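Response regulator (PDB 3N0R) probably acts as a phosphorylation-controlled anti-anti-sigma factor, with a receiver domain that governs a sigma-like domain in the stress response. Local coordinates at residues T42-Q45 / A46-D49; R78-H81 / A82-S86. The protein carries 1 engineered substitution. All blocks are in the same frame, centred on the assembly; numbering follows the deposited sequence.

Interaction 1. Residues T42-Q45 / A46-D49; sequences TGDQ and ATGD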
ATOM      1  N   THR A  42       2.333  -0.082   7.040  1.00 14.62           N
ATOM      2  CA  THR A  42       2.621  -0.914   8.211  1.00 15.14           C
ATOM      3  C   THR A  42       3.017  -2.348   7.853  1.00 15.33           C
ATOM      4  O   THR A  42       3.591  -3.060   8.686  1.00 16.71           O
ATOM      5  CB  THR A  42       1.424  -0.991   9.189  1.00 15.80           C
ATOM      6  OG1 THR A  42       0.336  -1.679   8.562  1.00 15.48           O
ATOM      7  CG2 THR A  42       1.000   0.395   9.670  1.00 17.13           C
ATOM      8  N   GLY A  43       2.697  -2.772   6.631  1.00 15.12           N
ATOM      9  CA  GLY A  43       3.008  -4.114   6.177  1.00 15.73           C
ATOM     10  C   GLY A  43       2.106  -5.191   6.745  1.00 15.61           C
ATOM     11  O   GLY A  43       2.407  -6.362   6.624  1.00 17.42           O
ATOM     12  N   ASP A  44       0.978  -4.804   7.327  1.00 16.08           N
ATOM     13  CA  ASP A  44       0.094  -5.770   7.970  1.00 17.31           C
ATOM     14  C   ASP A  44      -1.355  -5.362   7.811  1.00 16.36           C
ATOM     15  O   ASP A  44      -1.719  -4.233   8.128  1.00 16.11           O
ATOM     16  CB  ASP A  44       0.431  -5.912   9.456  1.00 19.67           C
ATOM     17  CG  ASP A  44      -0.414  -6.970  10.144  1.00 21.37           C
ATOM     18  OD1 ASP A  44      -0.250  -8.168   9.830  1.00 23.98           O
ATOM     19  OD2 ASP A  44      -1.250  -6.612  10.996  1.00 22.37           O
ATOM     20  N   GLN A  45      -2.178  -6.270   7.302  1.00 16.47           N
ATOM     21  CA  GLN A  45      -3.573  -5.928   7.059  1.00 16.84           C
ATOM     22  C   GLN A  45      -4.306  -5.535   8.337  1.00 15.93           C
ATOM     23  O   GLN A  45      -4.949  -4.483   8.389  1.00 16.46           O
ATOM     24  CB  GLN A  45      -4.328  -7.068   6.368  1.00 17.84           C
ATOM     25  CG  GLN A  45      -5.728  -6.626   5.945  1.00 18.68           C
ATOM     26  CD  GLN A  45      -6.814  -7.662   6.164  1.00 19.34           C
ATOM     27  OE1 GLN A  45      -6.553  -8.868   6.248  1.00 20.90           O
ATOM     28  NE2 GLN A  45      -8.058  -7.193   6.224  1.00 20.05           N
ATOM     29  N   ALA A  46      -4.226  -6.378   9.368  1.00 16.49           N
ATOM     30  CA  ALA A  46      -4.971  -6.122  10.602  1.00 17.14           C
ATOM     31  C   ALA A  46      -4.556  -4.797  11.243  1.00 15.78           C
ATOM     32  O   ALA A  46      -5.404  -4.027  11.706  1.00 16.56           O
ATOM     33  CB  ALA A  46      -4.799  -7.263  11.586  1.00 18.90           C
ATOM     34  N   THR A  47      -3.253  -4.522  11.257  1.00 15.81           N
ATOM     35  CA  THR A  47      -2.740  -3.295  11.867  1.00 16.03           C
ATOM     36  C   THR A  47      -3.236  -2.064  11.117  1.00 14.44           C
ATOM     37  O   THR A  47      -3.753  -1.128  11.720  1.00 14.82           O
ATOM     38  CB  THR A  47      -1.201  -3.291  11.904  1.00 17.44           C
ATOM     39  OG1 THR A  47      -0.750  -4.431  12.640  1.00 19.58           O
ATOM     40  CG2 THR A  47      -0.685  -2.024  12.565  1.00 18.00           C
ATOM     41  N   GLY A  48      -3.092  -2.069   9.795  1.00 14.57           N
ATOM     42  CA  GLY A  48      -3.524  -0.927   9.017  1.00 15.59           C
ATOM     43  C   GLY A  48      -5.005  -0.662   9.205  1.00 13.96           C
ATOM     44  O   GLY A  48      -5.435   0.471   9.414  1.00 14.73           O
ATOM     45  N   ASP A  49      -5.801  -1.722   9.138  1.00 14.33           N
ATOM     46  CA  ASP A  49      -7.247  -1.583   9.309  1.00 14.34           C
ATOM     47  C   ASP A  49      -7.586  -1.021  10.686  1.00 13.62           C
ATOM     48  O   ASP A  49      -8.461  -0.163  10.837  1.00 14.43           O
ATOM     49  CB  ASP A  49      -7.940  -2.932   9.147  1.00 15.61           C
ATOM     50  CG  ASP A  49      -7.976  -3.416   7.709  1.00 17.43           C
ATOM     51  OD1 ASP A  49      -7.709  -2.615   6.788  1.00 17.17           O
ATOM     52  OD2 ASP A  49      -8.295  -4.608   7.498  1.00 19.82           O
TER
HETATM   53  O   HOH W   1      -2.923  -9.042   9.341  1.00 23.40           O

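Interaction 2. Residues R78-H81 / A82-S86; sequences RVFH and AIWLS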
ATOM      1  N   ARG A  78      -4.557  13.780   7.515  1.00 14.91           N
ATOM      2  CA  ARG A  78      -3.901  14.578   8.540  1.00 15.70           C
ATOM      3  C   ARG A  78      -4.254  14.076   9.945  1.00 15.33           C
ATOM      4  O   ARG A  78      -3.384  13.950  10.804  1.00 15.90           O
ATOM      5  CB  ARG A  78      -4.270  16.049   8.363  1.00 17.79           C
ATOM      6  CG  ARG A  78      -3.653  16.975   9.379  1.00 21.84           C
ATOM      7  CD  ARG A  78      -3.997  18.428   9.056  1.00 28.75           C
ATOM      8  NE  ARG A  78      -3.396  19.353  10.010  1.00 34.14           N
ATOM      9  CZ  ARG A  78      -3.622  20.662  10.034  1.00 38.43           C
ATOM     10  NH1 ARG A  78      -4.442  21.214   9.148  1.00 39.55           N
ATOM     11  NH2 ARG A  78      -3.024  21.421  10.941  1.00 39.73           N
ATOM     12  N   VAL A  79      -5.531  13.787  10.179  1.00 14.90           N
ATOM     13  CA  VAL A  79      -5.963  13.234  11.461  1.00 15.11           C
ATOM     14  C   VAL A  79      -5.280  11.889  11.733  1.00 14.11           C
ATOM     15  O   VAL A  79      -4.788  11.641  12.834  1.00 14.34           O
ATOM     16  CB  VAL A  79      -7.501  13.114  11.511  1.00 15.70           C
ATOM     17  CG1 VAL A  79      -7.938  12.168  12.618  1.00 16.43           C
ATOM     18  CG2 VAL A  79      -8.113  14.507  11.690  1.00 17.74           C
ATOM     19  N   PHE A  80      -5.246  11.022  10.723  1.00 14.16           N
ATOM     20  CA  PHE A  80      -4.579   9.731  10.858  1.00 13.93           C
ATOM     21  C   PHE A  80      -3.118   9.920  11.287  1.00 13.15           C
ATOM     22  O   PHE A  80      -2.623   9.233  12.176  1.00 13.96           O
ATOM     23  CB  PHE A  80      -4.653   8.987   9.526  1.00 14.04           C
ATOM     24  CG  PHE A  80      -4.048   7.610   9.561  1.00 13.61           C
ATOM     25  CD1 PHE A  80      -2.685   7.433   9.349  1.00 14.81           C
ATOM     26  CD2 PHE A  80      -4.832   6.490   9.816  1.00 14.55           C
ATOM     27  CE1 PHE A  80      -2.121   6.171   9.377  1.00 15.04           C
ATOM     28  CE2 PHE A  80      -4.276   5.218   9.833  1.00 14.79           C
ATOM     29  CZ  PHE A  80      -2.924   5.055   9.632  1.00 15.00           C
ATOM     30  N   HIS A  81      -2.437  10.880  10.663  1.00 12.95           N
ATOM     31  CA  HIS A  81      -1.048  11.165  11.005  1.00 13.94           C
ATOM     32  C   HIS A  81      -0.871  11.748  12.404  1.00 14.20           C
ATOM     33  O   HIS A  81       0.108  11.447  13.084  1.00 14.89           O
ATOM     34  CB  HIS A  81      -0.433  12.079   9.951  1.00 14.33           C
ATOM     35  CG  HIS A  81       0.082  11.341   8.762  1.00 14.98           C
ATOM     36  ND1 HIS A  81       1.425  11.314   8.456  1.00 18.19           N
ATOM     37  CD2 HIS A  81      -0.536  10.574   7.831  1.00 15.81           C
ATOM     38  CE1 HIS A  81       1.617  10.568   7.384  1.00 18.59           C
ATOM     39  NE2 HIS A  81       0.450  10.089   6.991  1.00 16.70           N
ATOM     40  N   ALA A  82      -1.800  12.596  12.835  1.00 14.01           N
ATOM     41  CA  ALA A  82      -1.758  13.138  14.197  1.00 14.96           C
ATOM     42  C   ALA A  82      -1.863  12.019  15.236  1.00 14.23           C
ATOM     43  O   ALA A  82      -1.160  12.023  16.252  1.00 14.96           O
ATOM     44  CB  ALA A  82      -2.878  14.165  14.404  1.00 16.07           C
ATOM     45  N   ILE A  83      -2.755  11.064  14.982  1.00 13.48           N
ATOM     46  CA  ILE A  83      -2.965   9.968  15.917  1.00 13.90           C
ATOM     47  C   ILE A  83      -1.785   9.000  15.935  1.00 13.67           C
ATOM     48  O   ILE A  83      -1.310   8.639  17.010  1.00 15.08           O
ATOM     49  CB  ILE A  83      -4.272   9.202  15.618  1.00 14.05           C
ATOM     50  CG1 ILE A  83      -5.481  10.122  15.826  1.00 15.52           C
ATOM     51  CG2 ILE A  83      -4.385   7.967  16.493  1.00 14.71           C
ATOM     52  CD1 ILE A  83      -6.799   9.558  15.297  1.00 16.68           C
ATOM     53  N   TRP A  84      -1.304   8.601  14.753  1.00 13.20           N
ATOM     54  CA  TRP A  84      -0.399   7.459  14.648  1.00 13.33           C
ATOM     55  C   TRP A  84       1.056   7.766  14.323  1.00 13.71           C
ATOM     56  O   TRP A  84       1.927   6.960  14.651  1.00 15.00           O
ATOM     57  CB  TRP A  84      -0.935   6.441  13.623  1.00 13.62           C
ATOM     58  CG  TRP A  84      -2.251   5.850  14.015  1.00 13.28           C
ATOM     59  CD1 TRP A  84      -3.474   6.106  13.456  1.00 13.88           C
ATOM     60  CD2 TRP A  84      -2.477   4.920  15.076  1.00 13.72           C
ATOM     61  NE1 TRP A  84      -4.446   5.392  14.118  1.00 14.28           N
ATOM     62  CE2 TRP A  84      -3.858   4.656  15.118  1.00 14.00           C
ATOM     63  CE3 TRP A  84      -1.639   4.288  16.001  1.00 15.03           C
ATOM     64  CZ2 TRP A  84      -4.422   3.778  16.048  1.00 15.28           C
ATOM     65  CZ3 TRP A  84      -2.199   3.424  16.927  1.00 15.38           C
ATOM     66  CH2 TRP A  84      -3.575   3.176  16.946  1.00 15.49           C
ATOM     67  N   LEU A  85       1.318   8.901  13.675  1.00 13.20           N
ATOM     68  CA  LEU A  85       2.606   9.090  13.006  1.00 14.71           C
ATOM     69  C   LEU A  85       3.293  10.405  13.372  1.00 15.23           C
ATOM     70  O   LEU A  85       4.121  10.918  12.612  1.00 18.34           O
ATOM     71  CB  LEU A  85       2.429   8.992  11.483  1.00 14.90           C
ATOM     72  CG  LEU A  85       1.964   7.631  10.971  1.00 15.55           C
ATOM     73  CD1 LEU A  85       1.564   7.722   9.499  1.00 16.90           C
ATOM     74  CD2 LEU A  85       3.055   6.579  11.178  1.00 16.97           C
ATOM     75  N   SER A  86       2.995  10.941  14.546  1.00 14.82           N
ATOM     76  CA  SER A  86       3.567  12.228  14.924  1.00 17.21           C
ATOM     77  C   SER A  86       4.610  12.141  16.029  1.00 19.51           C
ATOM     78  O   SER A  86       5.078  13.166  16.513  1.00 22.84           O
ATOM     79  CB  SER A  86       2.450  13.207  15.285  1.00 19.95           C
ATOM     80  OG  SER A  86       1.690  13.509  14.128  1.00 21.18           O
TER
HETATM   81  O   HOH W   2       4.039  12.006   9.990  1.00 20.86           O

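Interaction 1. Residues T42-Q45 / A46-D49
Both faces of the Asp-44 carboxylate are used by Thr-47: its backbone N and its OG1 come to OD2 from opposite sides of the carboxylate plane, each almost 30° out of it. Thr-47 N lies 2.9 Å and Thr-47 OG1 2.8 Å from Asp-44 OD2, both on the anti side of that oxygen. This makes Asp-44 the N-cap of helix 45-60, its side chain holding the amide three residues on. A chi1 of -177° sets Asp-44 CG beside the carbonyl carbon, which turns OD2 to face Thr-47 N and OG1. Its other oxygen, OD1, takes a bond from water 1, which in turn accepts from Ala-46 N at 3.0 Å, so a second amide of the first turn is satisfied through solvent.

The other flat pair is Gln-45 and Asp-49, amide and carboxylate planes nearly perpendicular. Gln-45 NE2 donates to Asp-49 OD2 over 2.9 Å along a bent path (135° at the hydrogen), meeting the oxygen nearly along its C-O axis. In the backbone, Gly-48 N to Asp-44 O (3.1 Å) and Asp-49 N to Gln-45 O (3.0 Å) start the helical bonding. Thr-47 CG2 lies 4.1 Å from Thr-42 CG2, while Thr-42 OG1 turns back to Ala-38 O.

Gly-43, at positive phi, takes the chain out of helix 31-42 into this short turn. Asp-49 OD1 reaches back across it in a salt bridge with Arg-39, and Gln-45 hydrogen-bonds the backbone of Arg-251 and Glu-253, in the receiver-domain loop between strands 236-240 and 257-259.

Interaction 2. Residues R78-H81 / A82-S86
His-81 and Leu-85 meet at the C-terminal end of helix 72-84, a helix of the sigma-like region, where the last turn gives way to loop. The tight side is apolar and aromatic. Leu-85 CD1 sits over the centre of the imidazole, 3.6 Å from the His-81 ring centroid and close to its normal, a CH-pi contact; water 2 lies in plane at the ND1 edge of that ring and also bonds Leu-85 O. Leu-85 CD1 also lies at the edge of the Phe-80 ring, 4.0 Å from Phe-80 CE1. Phe-80 has Trp-84 CD1 over the centre of one face, the two rings inclined obliquely at 47°. Helices 31-42 and 45-60 close over this aromatic group, Tyr-51 stacking on Trp-84 and Tyr-37 bonding His-81 NE2.

Toward Arg-78 the contact is looser. Its side chain is fully extended, stays clear of 82-86 and ends in a salt bridge with Asp-67; Arg-78 joins the next turn only through its backbone, Arg-78 O to Ala-82 N at 2.9 Å. As the helix ends, His-81 O is gripped from opposite faces of its carbonyl plane, by Leu-85 N at 2.9 Å and, from above that plane, by Ser-86 OG at 2.8 Å.

From the N terminus, the chain leaves helix 31-42 and makes the tight turn of interaction 1, which closes as helix 45-60 begins. That helix and a loop then lead into helix 72-84, whose last two turns, and the residues just after, hold interaction 2. The two are in series, neither nested nor crossed, each within one continuous piece of chain: one starts a helix, the other finishes the next. The centres of interactions 1 and 2 lie about 15 Å apart, their nearest atoms about 5 Å. Helix 45-60 joins them, because Phe-80 packs on its Tyr-51 and Val-52. Interaction 1 also faces the receiver domain, whereas His-81 and Leu-85 meet Gln-118 of helix 115-125.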